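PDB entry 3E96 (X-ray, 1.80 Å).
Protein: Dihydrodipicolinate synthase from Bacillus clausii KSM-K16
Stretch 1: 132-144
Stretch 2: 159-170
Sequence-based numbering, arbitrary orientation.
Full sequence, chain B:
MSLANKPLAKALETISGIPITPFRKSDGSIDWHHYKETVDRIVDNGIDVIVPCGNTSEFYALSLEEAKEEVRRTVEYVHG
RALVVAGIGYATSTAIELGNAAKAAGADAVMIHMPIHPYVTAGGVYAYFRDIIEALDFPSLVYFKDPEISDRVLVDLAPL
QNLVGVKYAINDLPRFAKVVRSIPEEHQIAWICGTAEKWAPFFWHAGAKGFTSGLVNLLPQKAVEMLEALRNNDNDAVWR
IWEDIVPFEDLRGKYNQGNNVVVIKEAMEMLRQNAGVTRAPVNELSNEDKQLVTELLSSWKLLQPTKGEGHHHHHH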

# COMPACT_ATOMS: atom_id res chain seq x y z
N ILE B 132 -10.55 -13.43 6.02
CA ILE B 132 -10.69 -13.65 4.59
C ILE B 132 -10.70 -15.13 4.23
O ILE B 132 -11.53 -15.58 3.44
N ILE B 133 -9.78 -15.89 4.82
CA ILE B 133 -9.70 -17.32 4.54
C ILE B 133 -10.97 -18.04 5.00
O ILE B 133 -11.52 -18.87 4.27
N GLU B 134 -11.45 -17.73 6.20
CA GLU B 134 -12.66 -18.38 6.69
C GLU B 134 -13.89 -18.02 5.87
O GLU B 134 -14.73 -18.88 5.60
N ALA B 135 -13.99 -16.76 5.46
CA ALA B 135 -15.13 -16.32 4.66
C ALA B 135 -15.14 -16.97 3.28
O ALA B 135 -16.20 -17.36 2.77
N LEU B 136 -13.97 -17.09 2.67
CA LEU B 136 -13.88 -17.68 1.34
C LEU B 136 -14.03 -19.19 1.30
O LEU B 136 -14.59 -19.74 0.35
N ASP B 137 -13.52 -19.87 2.33
CA ASP B 137 -13.59 -21.33 2.39
C ASP B 137 -13.10 -21.85 1.04
O ASP B 137 -13.78 -22.64 0.37
N PHE B 138 -11.92 -21.40 0.65
CA PHE B 138 -11.31 -21.76 -0.63
C PHE B 138 -9.80 -21.78 -0.39
O PHE B 138 -9.29 -21.04 0.44
N PRO B 139 -9.06 -22.64 -1.12
CA PRO B 139 -7.60 -22.71 -0.93
C PRO B 139 -6.97 -21.33 -1.00
O PRO B 139 -7.21 -20.58 -1.95
N SER B 140 -6.18 -21.00 0.01
CA SER B 140 -5.55 -19.68 0.09
C SER B 140 -4.08 -19.70 0.44
O SER B 140 -3.61 -20.58 1.17
N LEU B 141 -3.35 -18.73 -0.09
CA LEU B 141 -1.94 -18.54 0.23
C LEU B 141 -1.87 -17.12 0.76
O LEU B 141 -2.74 -16.30 0.46
N VAL B 142 -0.86 -16.83 1.57
CA VAL B 142 -0.69 -15.48 2.09
C VAL B 142 0.71 -15.00 1.72
O VAL B 142 1.67 -15.78 1.72
N TYR B 143 0.81 -13.72 1.36
CA TYR B 143 2.09 -13.11 1.01
C TYR B 143 2.51 -12.35 2.27
O TYR B 143 1.93 -11.32 2.61
N PHE B 144 3.52 -12.88 2.95
CA PHE B 144 4.01 -12.34 4.22
C PHE B 144 5.33 -11.60 3.97
O PHE B 144 6.36 -12.24 3.75
N PRO B 159 -3.06 -23.71 11.30
CA PRO B 159 -4.14 -24.68 11.51
C PRO B 159 -5.31 -24.58 10.53
O PRO B 159 -6.03 -25.56 10.32
N LEU B 160 -5.52 -23.41 9.95
CA LEU B 160 -6.62 -23.24 9.01
C LEU B 160 -6.54 -24.25 7.88
O LEU B 160 -5.53 -24.33 7.18
N GLN B 161 -7.60 -25.02 7.72
CA GLN B 161 -7.65 -26.04 6.68
C GLN B 161 -7.39 -25.49 5.28
O GLN B 161 -6.74 -26.14 4.47
N ASN B 162 -7.89 -24.30 5.00
CA ASN B 162 -7.71 -23.72 3.68
C ASN B 162 -6.43 -22.92 3.44
O ASN B 162 -6.25 -22.37 2.36
N LEU B 163 -5.56 -22.84 4.44
CA LEU B 163 -4.29 -22.15 4.24
C LEU B 163 -3.39 -23.24 3.67
O LEU B 163 -2.96 -24.14 4.40
N VAL B 164 -3.12 -23.17 2.37
CA VAL B 164 -2.31 -24.19 1.72
C VAL B 164 -0.86 -23.79 1.48
O VAL B 164 -0.04 -24.64 1.11
N GLY B 165 -0.54 -22.52 1.68
CA GLY B 165 0.82 -22.10 1.46
C GLY B 165 1.12 -20.69 1.91
O GLY B 165 0.23 -19.88 2.13
N VAL B 166 2.41 -20.41 2.05
CA VAL B 166 2.85 -19.10 2.46
C VAL B 166 3.99 -18.65 1.56
O VAL B 166 4.97 -19.37 1.38
N LYS B 167 3.84 -17.47 0.96
CA LYS B 167 4.90 -16.93 0.14
C LYS B 167 5.62 -16.02 1.12
O LYS B 167 5.19 -14.90 1.37
N TYR B 168 6.68 -16.56 1.72
CA TYR B 168 7.46 -15.82 2.71
C TYR B 168 8.35 -14.84 1.96
O TYR B 168 9.19 -15.25 1.16
N ALA B 169 8.16 -13.55 2.22
CA ALA B 169 8.91 -12.53 1.50
C ALA B 169 9.76 -11.60 2.35
O ALA B 169 10.00 -10.45 1.98
N ILE B 170 10.20 -12.10 3.51
CA ILE B 170 11.07 -11.35 4.39
C ILE B 170 12.41 -12.05 4.20
O ILE B 170 12.54 -13.24 4.52

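Strands 140-144 and 163-168 run parallel, their axes 17° apart; in the extended chains side chains alternate between the two faces, except at the bulge, where V164 points sideways. F144 and N162 cover the most surface, 106 Å² each, followed by K167.

F144, on the face it shares with S140, V142, L163, V166 and Y168, has chi1 at -158° (t). Its CD2 lies 3.8 Å from Y168 CE1 and 3.9 Å from I170 CD1. The F144 and Y168 planes are within 28° of parallel, but with centroids 6.0 Å apart the rings are slid past one another and barely overlap. Farther along this face, V142 (m) places CG1 3.8 Å from L163 CD1 and CG2 3.8 Å from V166 CG2; I133 CD1, from the helix, reaches the same L163 CD1 at 3.9 Å.

N162 (m) points toward stretch 1, its CB 3.9 Å from I133 CG2 and 3.4 Å from F138 O. Its amide is probably turned over in the model, leaving its polar partners unassigned. Its backbone is clearer: S140 N donates to N162 O at 2.7 Å, while S140 OG turns back to F138 O at 2.8 Å.

On the opposite face, K167 starts m and continues all t, an extended chain whose end leads away. Y143 CD1 packs 3.6 Å from K167 CB, and K167 CE lies 4.2 Å from L141 CD2.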

# COMPACT_ATOMS: atom_id res chain seq x y z
CB ILE B 132 -9.55 -12.94 3.82
CG1 ILE B 132 -9.69 -11.43 3.99
CG2 ILE B 132 -9.59 -13.35 2.34
CD1 ILE B 132 -8.48 -10.63 3.51
CB ILE B 133 -8.47 -17.95 5.24
CG1 ILE B 133 -7.19 -17.38 4.62
CG2 ILE B 133 -8.50 -19.47 5.08
CD1 ILE B 133 -5.93 -17.82 5.30
CB GLU B 134 -12.89 -18.04 8.17
CG GLU B 134 -11.73 -18.45 9.07
CD GLU B 134 -12.09 -18.43 10.55
OE1 GLU B 134 -12.76 -17.48 11.00
OE2 GLU B 134 -11.68 -19.36 11.28
CB ALA B 135 -15.12 -14.80 4.52
CB LEU B 136 -12.55 -17.30 0.67
CG LEU B 136 -12.38 -15.83 0.26
CD1 LEU B 136 -10.99 -15.63 -0.34
CD2 LEU B 136 -13.46 -15.45 -0.76
CB ASP B 137 -15.03 -21.77 2.66
CG ASP B 137 -15.15 -23.26 2.90
OD1 ASP B 137 -14.34 -23.81 3.67
OD2 ASP B 137 -16.07 -23.89 2.32
CB PHE B 138 -11.68 -20.66 -1.64
CG PHE B 138 -11.35 -20.99 -3.06
CD1 PHE B 138 -11.98 -22.05 -3.71
CD2 PHE B 138 -10.45 -20.21 -3.78
CE1 PHE B 138 -11.72 -22.31 -5.05
CE2 PHE B 138 -10.19 -20.46 -5.12
CZ PHE B 138 -10.83 -21.52 -5.76
CB PRO B 139 -7.15 -23.63 -2.06
CG PRO B 139 -8.31 -24.60 -2.14
CD PRO B 139 -9.50 -23.66 -2.10
CB SER B 140 -6.26 -18.82 1.15
OG SER B 140 -7.66 -18.78 0.97
CB LEU B 141 -1.04 -18.63 -1.01
CG LEU B 141 -0.84 -19.97 -1.70
CD1 LEU B 141 -2.05 -20.29 -2.58
CD2 LEU B 141 0.42 -19.91 -2.54
CB VAL B 142 -0.85 -15.42 3.63
CG1 VAL B 142 -2.25 -15.90 4.03
CG2 VAL B 142 0.22 -16.26 4.30
CB TYR B 143 1.93 -12.13 -0.16
CG TYR B 143 3.24 -11.82 -0.85
CD1 TYR B 143 3.78 -12.70 -1.79
CD2 TYR B 143 3.97 -10.68 -0.53
CE1 TYR B 143 5.01 -12.45 -2.40
CE2 TYR B 143 5.20 -10.41 -1.13
CZ TYR B 143 5.72 -11.30 -2.06
OH TYR B 143 6.93 -11.04 -2.65
CB PHE B 144 4.22 -13.52 5.16
CG PHE B 144 4.23 -13.16 6.62
CD1 PHE B 144 3.04 -12.86 7.27
CD2 PHE B 144 5.42 -13.15 7.33
CE1 PHE B 144 3.04 -12.56 8.63
CE2 PHE B 144 5.43 -12.84 8.69
CZ PHE B 144 4.23 -12.55 9.34
CB PRO B 159 -4.58 -24.42 12.95
CG PRO B 159 -3.32 -23.93 13.59
CD PRO B 159 -2.78 -22.99 12.55
CB LEU B 160 -6.63 -21.81 8.45
CG LEU B 160 -6.94 -20.71 9.46
CD1 LEU B 160 -6.74 -19.34 8.79
CD2 LEU B 160 -8.36 -20.86 9.99
CB GLN B 161 -9.02 -26.73 6.70
CG GLN B 161 -9.14 -27.78 7.79
CD GLN B 161 -8.25 -28.98 7.53
OE1 GLN B 161 -7.97 -29.76 8.44
NE2 GLN B 161 -7.82 -29.14 6.28
CB ASN B 162 -8.94 -22.90 3.30
CG ASN B 162 -10.11 -23.78 2.92
OD1 ASN B 162 -11.25 -23.53 3.31
ND2 ASN B 162 -9.84 -24.81 2.13
CB LEU B 163 -3.72 -21.61 5.55
CG LEU B 163 -2.37 -20.90 5.37
CD1 LEU B 163 -2.57 -19.64 4.54
CD2 LEU B 163 -1.78 -20.54 6.72
CB VAL B 164 -2.93 -24.62 0.37
CG1 VAL B 164 -4.31 -25.19 0.60
CG2 VAL B 164 -2.99 -23.44 -0.58
CB VAL B 166 3.39 -19.11 3.91
CG1 VAL B 166 4.02 -17.76 4.25
CG2 VAL B 166 2.28 -19.44 4.89
CB LYS B 167 4.33 -16.13 -1.04
CG LYS B 167 3.76 -17.03 -2.13
CD LYS B 167 3.28 -16.24 -3.34
CE LYS B 167 2.88 -17.18 -4.47
NZ LYS B 167 2.45 -16.43 -5.68
CB TYR B 168 8.31 -16.79 3.53
CG TYR B 168 8.75 -16.21 4.84
CD1 TYR B 168 7.88 -16.17 5.94
CD2 TYR B 168 10.02 -15.66 5.00
CE1 TYR B 168 8.27 -15.61 7.15
CE2 TYR B 168 10.42 -15.10 6.19
CZ TYR B 168 9.54 -15.07 7.27
OH TYR B 168 9.95 -14.50 8.46
CB ALA B 169 7.94 -11.71 0.64
CB ILE B 170 10.63 -11.45 5.86
CG1 ILE B 170 9.21 -10.90 6.01
CG2 ILE B 170 11.60 -10.69 6.75
CD1 ILE B 170 8.64 -11.03 7.42